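Local coordinates for protein arylmalonate decarboxylase (Bordetella bronchiseptica, PDB 3IP8) that catalyses the decarboxylation of 2-aryl-2-methylmalonates to 2-arylpropionates with release of carbon dioxide, at residues A[76-81]-A[103-108]; A[117-122]-A[144-149]; A[157-162]-A[189-194]; A[183-188]-A[207-212]. All coordinates share one frame; numbering follows the deposited sequence.

Contact 1 (A[76-81]-A[103-108]). With B85 (benzylphosphonic acid), chain B.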
# COMPACT_ATOMS: atom_id res chain seq x y z
N SER A 76 -6.62 1.04 -1.81
CA SER A 76 -7.85 1.36 -2.49
C SER A 76 -8.67 2.40 -1.74
O SER A 76 -9.32 3.19 -2.37
CB SER A 76 -8.69 0.10 -2.80
OG SER A 76 -8.86 -0.68 -1.63
N LEU A 77 -8.62 2.42 -0.41
CA LEU A 77 -9.27 3.50 0.34
C LEU A 77 -8.81 4.87 -0.09
O LEU A 77 -9.57 5.85 -0.02
CB LEU A 77 -8.97 3.33 1.84
CG LEU A 77 -10.03 2.58 2.63
CD1 LEU A 77 -9.50 2.28 4.01
CD2 LEU A 77 -11.32 3.39 2.68
N SER A 78 -7.54 4.96 -0.49
CA SER A 78 -6.98 6.24 -0.89
C SER A 78 -6.99 6.51 -2.39
O SER A 78 -6.88 7.69 -2.79
CB SER A 78 -5.59 6.50 -0.27
OG SER A 78 -4.63 5.46 -0.54
N PHE A 79 -7.13 5.48 -3.22
CA PHE A 79 -7.15 5.72 -4.68
C PHE A 79 -8.53 5.67 -5.36
O PHE A 79 -8.69 6.06 -6.52
CB PHE A 79 -6.12 4.86 -5.46
CG PHE A 79 -6.46 3.39 -5.58
CD1 PHE A 79 -7.61 2.94 -6.20
CD2 PHE A 79 -5.55 2.45 -5.10
CE1 PHE A 79 -7.90 1.59 -6.29
CE2 PHE A 79 -5.81 1.12 -5.19
CZ PHE A 79 -6.98 0.67 -5.78
N TYR A 80 -9.54 5.20 -4.63
CA TYR A 80 -10.77 4.84 -5.32
C TYR A 80 -11.53 5.99 -5.92
O TYR A 80 -12.38 5.77 -6.78
CB TYR A 80 -11.70 4.01 -4.45
CG TYR A 80 -12.56 4.72 -3.41
CD1 TYR A 80 -13.95 4.75 -3.53
CD2 TYR A 80 -11.99 5.31 -2.28
CE1 TYR A 80 -14.75 5.33 -2.55
CE2 TYR A 80 -12.78 5.89 -1.28
CZ TYR A 80 -14.16 5.90 -1.43
OH TYR A 80 -14.93 6.48 -0.43
N ARG A 81 -11.23 7.21 -5.47
CA ARG A 81 -11.92 8.42 -5.98
C ARG A 81 -11.03 9.23 -6.91
O ARG A 81 -11.42 10.29 -7.39
CB ARG A 81 -12.40 9.31 -4.83
CG ARG A 81 -13.55 8.72 -4.03
CD ARG A 81 -13.90 9.61 -2.85
NE ARG A 81 -15.19 9.22 -2.31
CZ ARG A 81 -15.64 9.61 -1.13
NH1 ARG A 81 -14.91 10.40 -0.36
NH2 ARG A 81 -16.84 9.21 -0.71
N THR A 103 -0.31 8.55 2.53
CA THR A 103 -1.22 7.43 2.28
C THR A 103 -0.48 6.30 1.59
O THR A 103 0.56 6.51 0.97
CB THR A 103 -2.42 7.79 1.37
OG1 THR A 103 -1.98 7.96 0.01
CG2 THR A 103 -3.12 9.05 1.85
N MET A 104 -1.09 5.12 1.60
CA MET A 104 -0.50 3.98 0.92
C MET A 104 -0.53 4.14 -0.62
O MET A 104 0.34 3.59 -1.32
CB MET A 104 -1.24 2.72 1.39
CG MET A 104 -0.66 1.42 0.89
SD MET A 104 -1.47 0.01 1.69
CE MET A 104 -0.44 -0.17 3.13
N SER A 105 -1.49 4.90 -1.16
CA SER A 105 -1.49 5.14 -2.60
C SER A 105 -0.30 6.02 -2.95
O SER A 105 0.37 5.79 -3.96
CB SER A 105 -2.81 5.78 -3.04
OG SER A 105 -3.82 4.78 -3.15
N THR A 106 -0.03 7.02 -2.11
CA THR A 106 1.17 7.85 -2.28
C THR A 106 2.43 7.00 -2.15
O THR A 106 3.38 7.18 -2.92
CB THR A 106 1.17 9.03 -1.31
OG1 THR A 106 0.17 9.96 -1.77
CG2 THR A 106 2.55 9.75 -1.28
N ALA A 107 2.42 6.05 -1.23
CA ALA A 107 3.58 5.19 -1.00
C ALA A 107 3.90 4.39 -2.25
O ALA A 107 5.05 4.30 -2.66
CB ALA A 107 3.33 4.24 0.19
N VAL A 108 2.87 3.79 -2.85
CA VAL A 108 3.16 2.95 -4.01
C VAL A 108 3.54 3.82 -5.21
O VAL A 108 4.42 3.44 -6.00
CB VAL A 108 2.02 1.94 -4.33
CG1 VAL A 108 1.78 0.96 -3.18
CG2 VAL A 108 0.73 2.66 -4.74
C1 B85 B . -7.23 -4.93 2.95
C2 B85 B . -6.96 -5.41 4.26
C3 B85 B . -6.06 -4.75 5.07
C4 B85 B . -5.35 -3.55 4.58
C5 B85 B . -5.61 -3.08 3.30
C6 B85 B . -6.55 -3.77 2.48
C7 B85 B . -6.84 -3.41 1.03
P8 B85 B . -6.08 -1.89 0.33
O9 B85 B . -4.49 -1.94 0.33
O10 B85 B . -6.65 -1.61 -1.15
O11 B85 B . -6.54 -0.76 1.18
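S78 and S105 meet through their hydroxyls because S78 OG sits between its own backbone N and carbonyl carbon (chi1 55°), while S105 OG is swung anti to the carbonyl carbon (chi1 -80°) and faces it. S105 OG donates to S78 OG at 2.8 Å, and S105 N reaches the same oxygen at 3.2 Å by a bent bond (139°). S78 OG is also hydrogen-bonded to G74 O, so this one buried hydroxyl ties the start of helix 104-114 to the loop ahead of S76. S105 OG also lies at the edge of the F79 ring, near its plane, and approaches F79 CB to 3.3 Å. One face of that ring is turned back under its own helix, with S76 CA over the centre. T103 is the N-cap of the second helix: its OG1 accepts from T106 N at 3.0 Å in a nearly straight bond and is also hydrogen-bonded to N86 OD1. At the N-terminal end of 76-81, S76 N donates to benzylphosphonate O10 at 2.7 Å, while M104 SD stands 3.8 Å from O9 of the same phosphonate, so both segments border the ligand pocket. F79 packs on V130, L134 and F137 of helix 128-140, N86 of helix 83-97 touches S78 and S105, M104 pairs through its backbone with L72 of strand 69-72, and M104 and V108 rest on helix 211-223.

Contact 2 (A[117-122]-A[144-149])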
# COMPACT_ATOMS: atom_id res chain seq x y z
N VAL A 117 9.88 2.99 -12.62
CA VAL A 117 8.86 2.19 -13.30
C VAL A 117 7.82 3.10 -13.96
O VAL A 117 7.15 3.87 -13.27
CB VAL A 117 8.15 1.25 -12.30
CG1 VAL A 117 6.94 0.57 -12.96
CG2 VAL A 117 9.14 0.20 -11.73
N ARG A 118 7.70 3.04 -15.28
CA ARG A 118 6.68 3.81 -15.98
C ARG A 118 5.56 2.90 -16.48
O ARG A 118 4.38 3.17 -16.26
CB ARG A 118 7.24 4.60 -17.15
CG ARG A 118 6.25 5.70 -17.59
CD ARG A 118 6.26 5.96 -19.08
NE ARG A 118 5.19 6.90 -19.46
CZ ARG A 118 4.77 7.09 -20.71
NH1 ARG A 118 5.30 6.39 -21.71
NH2 ARG A 118 3.80 7.96 -20.96
N ARG A 119 5.93 1.82 -17.16
CA ARG A 119 4.96 0.82 -17.60
C ARG A 119 4.86 -0.20 -16.49
O ARG A 119 5.86 -0.83 -16.12
CB ARG A 119 5.44 0.16 -18.90
CG ARG A 119 5.40 1.12 -20.08
CD ARG A 119 5.93 0.47 -21.35
NE ARG A 119 5.01 -0.54 -21.88
CZ ARG A 119 3.88 -0.26 -22.52
NH1 ARG A 119 3.51 1.00 -22.71
NH2 ARG A 119 3.12 -1.25 -22.98
N VAL A 120 3.66 -0.33 -15.91
CA VAL A 120 3.47 -1.11 -14.69
C VAL A 120 2.40 -2.20 -14.85
O VAL A 120 1.26 -1.91 -15.22
CB VAL A 120 3.15 -0.20 -13.47
CG1 VAL A 120 1.86 0.60 -13.69
CG2 VAL A 120 3.11 -1.07 -12.18
N ALA A 121 2.77 -3.45 -14.58
CA ALA A 121 1.82 -4.56 -14.63
C ALA A 121 1.12 -4.61 -13.28
O ALA A 121 1.77 -4.45 -12.25
CB ALA A 121 2.55 -5.89 -14.91
N LEU A 122 -0.19 -4.85 -13.29
CA LEU A 122 -0.95 -4.84 -12.04
C LEU A 122 -1.26 -6.26 -11.59
O LEU A 122 -1.83 -7.07 -12.34
CB LEU A 122 -2.27 -4.07 -12.21
CG LEU A 122 -2.20 -2.67 -12.80
CD1 LEU A 122 -3.58 -2.06 -12.75
CD2 LEU A 122 -1.18 -1.79 -12.07
N VAL A 144 1.72 4.08 -16.74
CA VAL A 144 1.02 3.36 -17.80
C VAL A 144 0.75 1.92 -17.39
O VAL A 144 1.64 1.07 -17.48
CB VAL A 144 1.81 3.34 -19.12
CG1 VAL A 144 1.01 2.62 -20.21
CG2 VAL A 144 2.17 4.75 -19.56
N PRO A 145 -0.48 1.63 -16.96
CA PRO A 145 -0.81 0.25 -16.59
C PRO A 145 -0.82 -0.62 -17.84
O PRO A 145 -1.38 -0.22 -18.86
CB PRO A 145 -2.20 0.37 -15.96
CG PRO A 145 -2.34 1.79 -15.59
CD PRO A 145 -1.58 2.56 -16.65
N THR A 146 -0.22 -1.80 -17.77
CA THR A 146 -0.00 -2.59 -18.97
C THR A 146 -0.89 -3.81 -19.07
O THR A 146 -1.04 -4.41 -20.13
CB THR A 146 1.43 -3.08 -19.06
OG1 THR A 146 1.79 -3.74 -17.83
CG2 THR A 146 2.37 -1.91 -19.30
N GLY A 147 -1.49 -4.18 -17.95
CA GLY A 147 -2.29 -5.37 -17.91
C GLY A 147 -2.53 -5.64 -16.44
O GLY A 147 -2.00 -4.94 -15.57
N CYS A 148 -3.33 -6.65 -16.17
CA CYS A 148 -3.81 -6.85 -14.82
C CYS A 148 -4.24 -8.27 -14.66
O CYS A 148 -4.94 -8.84 -15.53
CB CYS A 148 -5.01 -5.92 -14.59
SG CYS A 148 -5.80 -5.99 -12.96
N ARG A 149 -3.80 -8.86 -13.56
CA ARG A 149 -4.37 -10.11 -13.09
C ARG A 149 -4.75 -9.90 -11.63
O ARG A 149 -4.08 -9.16 -10.91
CB ARG A 149 -3.36 -11.26 -13.23
CG ARG A 149 -2.99 -11.56 -14.69
CD ARG A 149 -4.18 -12.16 -15.45
NE ARG A 149 -3.82 -12.58 -16.82
CZ ARG A 149 -3.85 -11.79 -17.90
NH1 ARG A 149 -4.20 -10.52 -17.81
NH2 ARG A 149 -3.51 -12.29 -19.08
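R118 and R119 lay their guanidinium groups against methyls of V144 and T146. V144 CG2 sits over the centre of the R118 guanidinium, 3.7 Å from its CZ. The R119 chain bends at chi3 (71°) and runs alongside V144, but crosses T146 at about a right angle; T146 CG2 covers one face of its guanidinium toward the rim, and also touches R119 CB at 3.7 Å. The charge of R119 is met by a salt bridge to D180, and T146 OG1 is hydrogen-bonded to S181 OG. On the other face of the sheet L122 CB packs against C148 CB at 4.1 Å, with P145 nearby and helix 128-140 covering all three. Backbone bonds join the strands: V144 N to R118 O comes first, then V120 N to V144 O and T146 N to V120 O; beyond them L122 N donates to G147 O at 2.9 Å and R149 N to L122 O. V120 pairs with P145 but L122 with C148, so the edge strand spends one extra residue there, a beta bulge. Strand 119-124, helix 128-140 and strand 144-150 form a beta-alpha-beta unit, the repeating element of a parallel alpha/beta sheet such as this one.

Contact 3 (A[157-162]-A[189-194]). With B85 (benzylphosphonic acid), chain B.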
# COMPACT_ATOMS: atom_id res chain seq x y z
N GLU A 157 -10.22 -8.98 6.26
CA GLU A 157 -9.34 -9.83 7.04
C GLU A 157 -8.88 -11.05 6.23
O GLU A 157 -7.79 -11.59 6.47
CB GLU A 157 -10.04 -10.23 8.34
CG GLU A 157 -10.16 -9.09 9.38
CD GLU A 157 -11.30 -8.09 9.11
OE1 GLU A 157 -12.17 -8.31 8.22
OE2 GLU A 157 -11.33 -7.06 9.82
N ALA A 158 -9.71 -11.49 5.28
CA ALA A 158 -9.41 -12.62 4.40
C ALA A 158 -8.08 -12.45 3.65
O ALA A 158 -7.42 -13.44 3.27
CB ALA A 158 -10.55 -12.82 3.41
N MET A 159 -7.68 -11.21 3.41
CA MET A 159 -6.47 -10.95 2.62
C MET A 159 -5.23 -11.59 3.23
O MET A 159 -4.34 -12.06 2.51
CB MET A 159 -6.25 -9.43 2.49
CG MET A 159 -7.31 -8.69 1.69
SD MET A 159 -7.46 -9.29 -0.01
CE MET A 159 -8.72 -8.15 -0.60
N ALA A 160 -5.16 -11.64 4.56
CA ALA A 160 -3.94 -12.11 5.23
C ALA A 160 -3.69 -13.60 4.99
O ALA A 160 -2.58 -14.09 5.20
CB ALA A 160 -4.03 -11.82 6.72
N ARG A 161 -4.71 -14.29 4.50
CA ARG A 161 -4.64 -15.74 4.35
C ARG A 161 -4.24 -16.22 2.95
O ARG A 161 -3.98 -17.41 2.73
CB ARG A 161 -5.93 -16.38 4.85
CG ARG A 161 -6.13 -16.07 6.36
CD ARG A 161 -7.41 -16.64 6.89
NE ARG A 161 -7.41 -18.10 6.79
CZ ARG A 161 -6.80 -18.90 7.66
NH1 ARG A 161 -6.15 -18.38 8.70
NH2 ARG A 161 -6.84 -20.21 7.49
N VAL A 162 -4.15 -15.29 2.00
CA VAL A 162 -3.62 -15.64 0.69
C VAL A 162 -2.15 -16.07 0.79
O VAL A 162 -1.31 -15.34 1.33
CB VAL A 162 -3.78 -14.46 -0.30
CG1 VAL A 162 -3.23 -14.84 -1.69
CG2 VAL A 162 -5.25 -14.07 -0.40
N GLY A 189 -2.89 -3.97 0.77
CA GLY A 189 -2.10 -3.87 1.97
C GLY A 189 -2.45 -4.91 3.01
O GLY A 189 -1.81 -4.96 4.04
N GLY A 190 -3.43 -5.77 2.72
CA GLY A 190 -3.76 -6.85 3.64
C GLY A 190 -3.00 -8.12 3.31
O GLY A 190 -2.98 -9.07 4.08
N LEU A 191 -2.37 -8.14 2.14
CA LEU A 191 -1.61 -9.33 1.74
C LEU A 191 -0.29 -9.41 2.48
O LEU A 191 0.30 -8.38 2.79
CB LEU A 191 -1.32 -9.28 0.25
CG LEU A 191 -2.53 -9.20 -0.68
CD1 LEU A 191 -2.08 -8.97 -2.11
CD2 LEU A 191 -3.32 -10.49 -0.59
N LEU A 192 0.19 -10.63 2.72
CA LEU A 192 1.50 -10.87 3.31
C LEU A 192 2.44 -11.26 2.18
O LEU A 192 2.51 -12.42 1.76
CB LEU A 192 1.41 -11.96 4.40
CG LEU A 192 0.58 -11.53 5.62
CD1 LEU A 192 0.58 -12.69 6.64
CD2 LEU A 192 1.20 -10.31 6.23
N THR A 193 3.19 -10.26 1.71
CA THR A 193 3.92 -10.36 0.44
C THR A 193 5.43 -10.48 0.55
O THR A 193 6.10 -10.60 -0.47
CB THR A 193 3.60 -9.14 -0.46
OG1 THR A 193 4.19 -7.93 0.07
CG2 THR A 193 2.09 -8.95 -0.63
N LEU A 194 5.99 -10.47 1.76
CA LEU A 194 7.42 -10.30 1.90
C LEU A 194 8.23 -11.49 1.39
O LEU A 194 9.36 -11.31 0.96
CB LEU A 194 7.82 -9.99 3.36
CG LEU A 194 7.48 -8.58 3.85
CD1 LEU A 194 7.92 -8.48 5.31
CD2 LEU A 194 8.15 -7.51 2.98
C1 B85 B . -7.23 -4.93 2.95
C2 B85 B . -6.96 -5.41 4.26
C3 B85 B . -6.06 -4.75 5.07
C4 B85 B . -5.35 -3.55 4.58
C5 B85 B . -5.61 -3.08 3.30
C6 B85 B . -6.55 -3.77 2.48
C7 B85 B . -6.84 -3.41 1.03
P8 B85 B . -6.08 -1.89 0.33
O9 B85 B . -4.49 -1.94 0.33
O10 B85 B . -6.65 -1.61 -1.15
O11 B85 B . -6.54 -0.76 1.18
O HOH W 1 -1.57 -12.73 2.16
O HOH W 2 1.40 -14.84 2.18
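M159 and G190 bring their backbones to within 5.0 Å CA to CA where the 3-10 turn 157-161 passes the irregular loop 189-194, with no direct hydrogen bond between them. Since G190 has no side chain, M159 CB can settle against the G190 carbonyl carbon at 3.6 Å. M159 CG, anti to the carbonyl carbon (chi1 -66°), lies 4.0 Å from benzylphosphonate C1, while G190 CA lies 3.4 Å from C3 of the same ring. The phosphonate end is held by G189 N, which donates to O9 at 2.6 Å in a nearly straight bond. Further along, L191 CD2 touches the turn, meeting the carbonyl oxygen of M159 and, at 4.0 Å, V162 CB, with the L191 and V162 side chains slanting across each other. L192 CD1 approaches A160 O at 3.7 Å. A water takes the place of direct backbone bonds, donating to M159 O and V162 O and accepting from L192 N at 2.8 Å. V162 and L191 both pack on L167 of helix 164-177, L192 touches D23 of helix 23-27, and T193 and L194 lean on P213 of helix 211-223.

Contact 4 (A[183-188]-A[207-212]). With B85 (benzylphosphonic acid), chain B.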
# COMPACT_ATOMS: atom_id res chain seq x y z
N GLY A 183 8.00 -2.87 -14.23
CA GLY A 183 7.87 -3.36 -12.87
C GLY A 183 6.45 -3.83 -12.65
O GLY A 183 5.60 -3.78 -13.55
N ILE A 184 6.19 -4.28 -11.43
CA ILE A 184 4.90 -4.85 -11.07
C ILE A 184 4.41 -4.16 -9.81
O ILE A 184 5.17 -4.01 -8.85
CB ILE A 184 5.03 -6.37 -10.77
CG1 ILE A 184 5.55 -7.13 -12.00
CG2 ILE A 184 3.69 -6.94 -10.28
CD1 ILE A 184 6.16 -8.48 -11.68
N LEU A 185 3.15 -3.71 -9.82
CA LEU A 185 2.49 -3.22 -8.59
C LEU A 185 1.65 -4.36 -8.03
O LEU A 185 0.72 -4.83 -8.69
CB LEU A 185 1.60 -2.01 -8.90
CG LEU A 185 0.74 -1.61 -7.71
CD1 LEU A 185 1.56 -1.15 -6.50
CD2 LEU A 185 -0.20 -0.49 -8.13
N LEU A 186 2.03 -4.86 -6.84
CA LEU A 186 1.26 -5.89 -6.15
C LEU A 186 0.40 -5.16 -5.12
O LEU A 186 0.89 -4.73 -4.06
CB LEU A 186 2.22 -6.88 -5.50
CG LEU A 186 1.64 -7.99 -4.62
CD1 LEU A 186 0.55 -8.77 -5.36
CD2 LEU A 186 2.78 -8.91 -4.20
N SER A 187 -0.88 -4.96 -5.45
CA SER A 187 -1.71 -4.08 -4.67
C SER A 187 -2.66 -4.84 -3.78
O SER A 187 -3.39 -5.71 -4.25
CB SER A 187 -2.50 -3.14 -5.58
OG SER A 187 -3.09 -2.05 -4.84
N CYS A 188 -2.62 -4.44 -2.51
CA CYS A 188 -3.50 -4.79 -1.39
C CYS A 188 -2.67 -4.91 -0.13
O CYS A 188 -1.82 -5.80 0.01
CB CYS A 188 -4.38 -6.02 -1.61
SG CYS A 188 -5.34 -6.37 -0.12
N PRO A 207 11.45 -5.10 -10.73
CA PRO A 207 11.06 -4.88 -9.33
C PRO A 207 9.57 -5.00 -9.10
O PRO A 207 8.76 -4.80 -10.01
CB PRO A 207 11.51 -3.45 -9.07
CG PRO A 207 11.48 -2.78 -10.43
CD PRO A 207 11.77 -3.85 -11.44
N VAL A 208 9.22 -5.33 -7.87
CA VAL A 208 7.85 -5.36 -7.39
C VAL A 208 7.67 -4.23 -6.36
O VAL A 208 8.49 -4.06 -5.45
CB VAL A 208 7.51 -6.71 -6.74
CG1 VAL A 208 6.10 -6.66 -6.14
CG2 VAL A 208 7.63 -7.84 -7.74
N VAL A 209 6.62 -3.42 -6.54
CA VAL A 209 6.22 -2.50 -5.50
C VAL A 209 4.94 -3.07 -4.90
O VAL A 209 3.93 -3.22 -5.59
CB VAL A 209 5.99 -1.07 -6.05
CG1 VAL A 209 5.38 -0.14 -4.97
CG2 VAL A 209 7.32 -0.50 -6.55
N SER A 210 4.99 -3.37 -3.61
CA SER A 210 3.89 -4.01 -2.91
C SER A 210 3.29 -3.06 -1.86
O SER A 210 4.04 -2.39 -1.15
CB SER A 210 4.39 -5.29 -2.23
OG SER A 210 3.33 -5.96 -1.56
N SER A 211 1.96 -2.98 -1.80
CA SER A 211 1.26 -2.03 -0.91
C SER A 211 1.83 -1.88 0.50
O SER A 211 2.20 -0.77 0.90
CB SER A 211 -0.22 -2.40 -0.77
OG SER A 211 -0.91 -2.14 -1.99
N SER A 212 1.89 -2.97 1.26
CA SER A 212 2.26 -2.85 2.67
C SER A 212 3.73 -2.48 2.83
O SER A 212 4.05 -1.49 3.49
CB SER A 212 1.91 -4.10 3.47
OG SER A 212 2.03 -3.83 4.87
C1 B85 B . -7.23 -4.93 2.95
C2 B85 B . -6.96 -5.41 4.26
C3 B85 B . -6.06 -4.75 5.07
C4 B85 B . -5.35 -3.55 4.58
C5 B85 B . -5.61 -3.08 3.30
C6 B85 B . -6.55 -3.77 2.48
C7 B85 B . -6.84 -3.41 1.03
P8 B85 B . -6.08 -1.89 0.33
O9 B85 B . -4.49 -1.94 0.33
O10 B85 B . -6.65 -1.61 -1.15
O11 B85 B . -6.54 -0.76 1.18
O HOH W 3 1.13 -5.58 0.39
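L186 CB and V208 CG1 meet at 3.9 Å in the buried layer on one face of the sheet, V208 CG1 being placed by a first torsion of 175°, anti to its backbone N. The other branch, V208 CG2, approaches I184 CD1, and V200 of helix 196-204 covers both residues. On the opposite face L185 turns its CD1 back over the neighbouring strand, 3.3 Å from V209 O and 4.2 Å from V209 CG1, with V108 of helix 104-114 packed on L185 and V209 alike. The strands run parallel at 19°, stitched by I184 N to P207 O, V209 N to I184 O and L186 N to V209 O. With helix 196-204 between them they make a beta-alpha-beta unit, and 208-210 is the outermost strand on this side of its sheet. Past the last pair the partnership becomes polar. S211 N still reaches L186 O at 3.1 Å, and S211 OG then takes over as acceptor for C188 N at 2.9 Å; that hydroxyl is also hydrogen-bonded to T75 OG1. A water donates to C188 O, accepts from S212 N and bonds to S210 OG, which is also hydrogen-bonded to T193 OG1. S187 OG pairs with Y126 OH. C188 SG, anti to its own backbone N, comes to 3.5 Å from benzylphosphonate C7, the methylene between ring and phosphonate.

How the contacts relate
From the N terminus, contact 1 closes a loop through helix 83-97 and strand 101-103, at the edge of the first parallel sheet. The chain then runs along helix 104-114 into contact 2, which closes over helix 128-140 in the second sheet. Both are complete before contact 3 opens. Contacts 3 and 4 cross: 183-188 lies between 157-162 and 189-194, and the loop of contact 4 returns at 207-212. Contact 4 continues the sheet of contact 2, since strands 119-124 and 183-187 are neighbours joined through the backbone of A121 to G183 and L185. Contacts 1, 3 and 4 converge on the benzylphosphonate from separate parts of the chain, with M104 packing against G189 and S211.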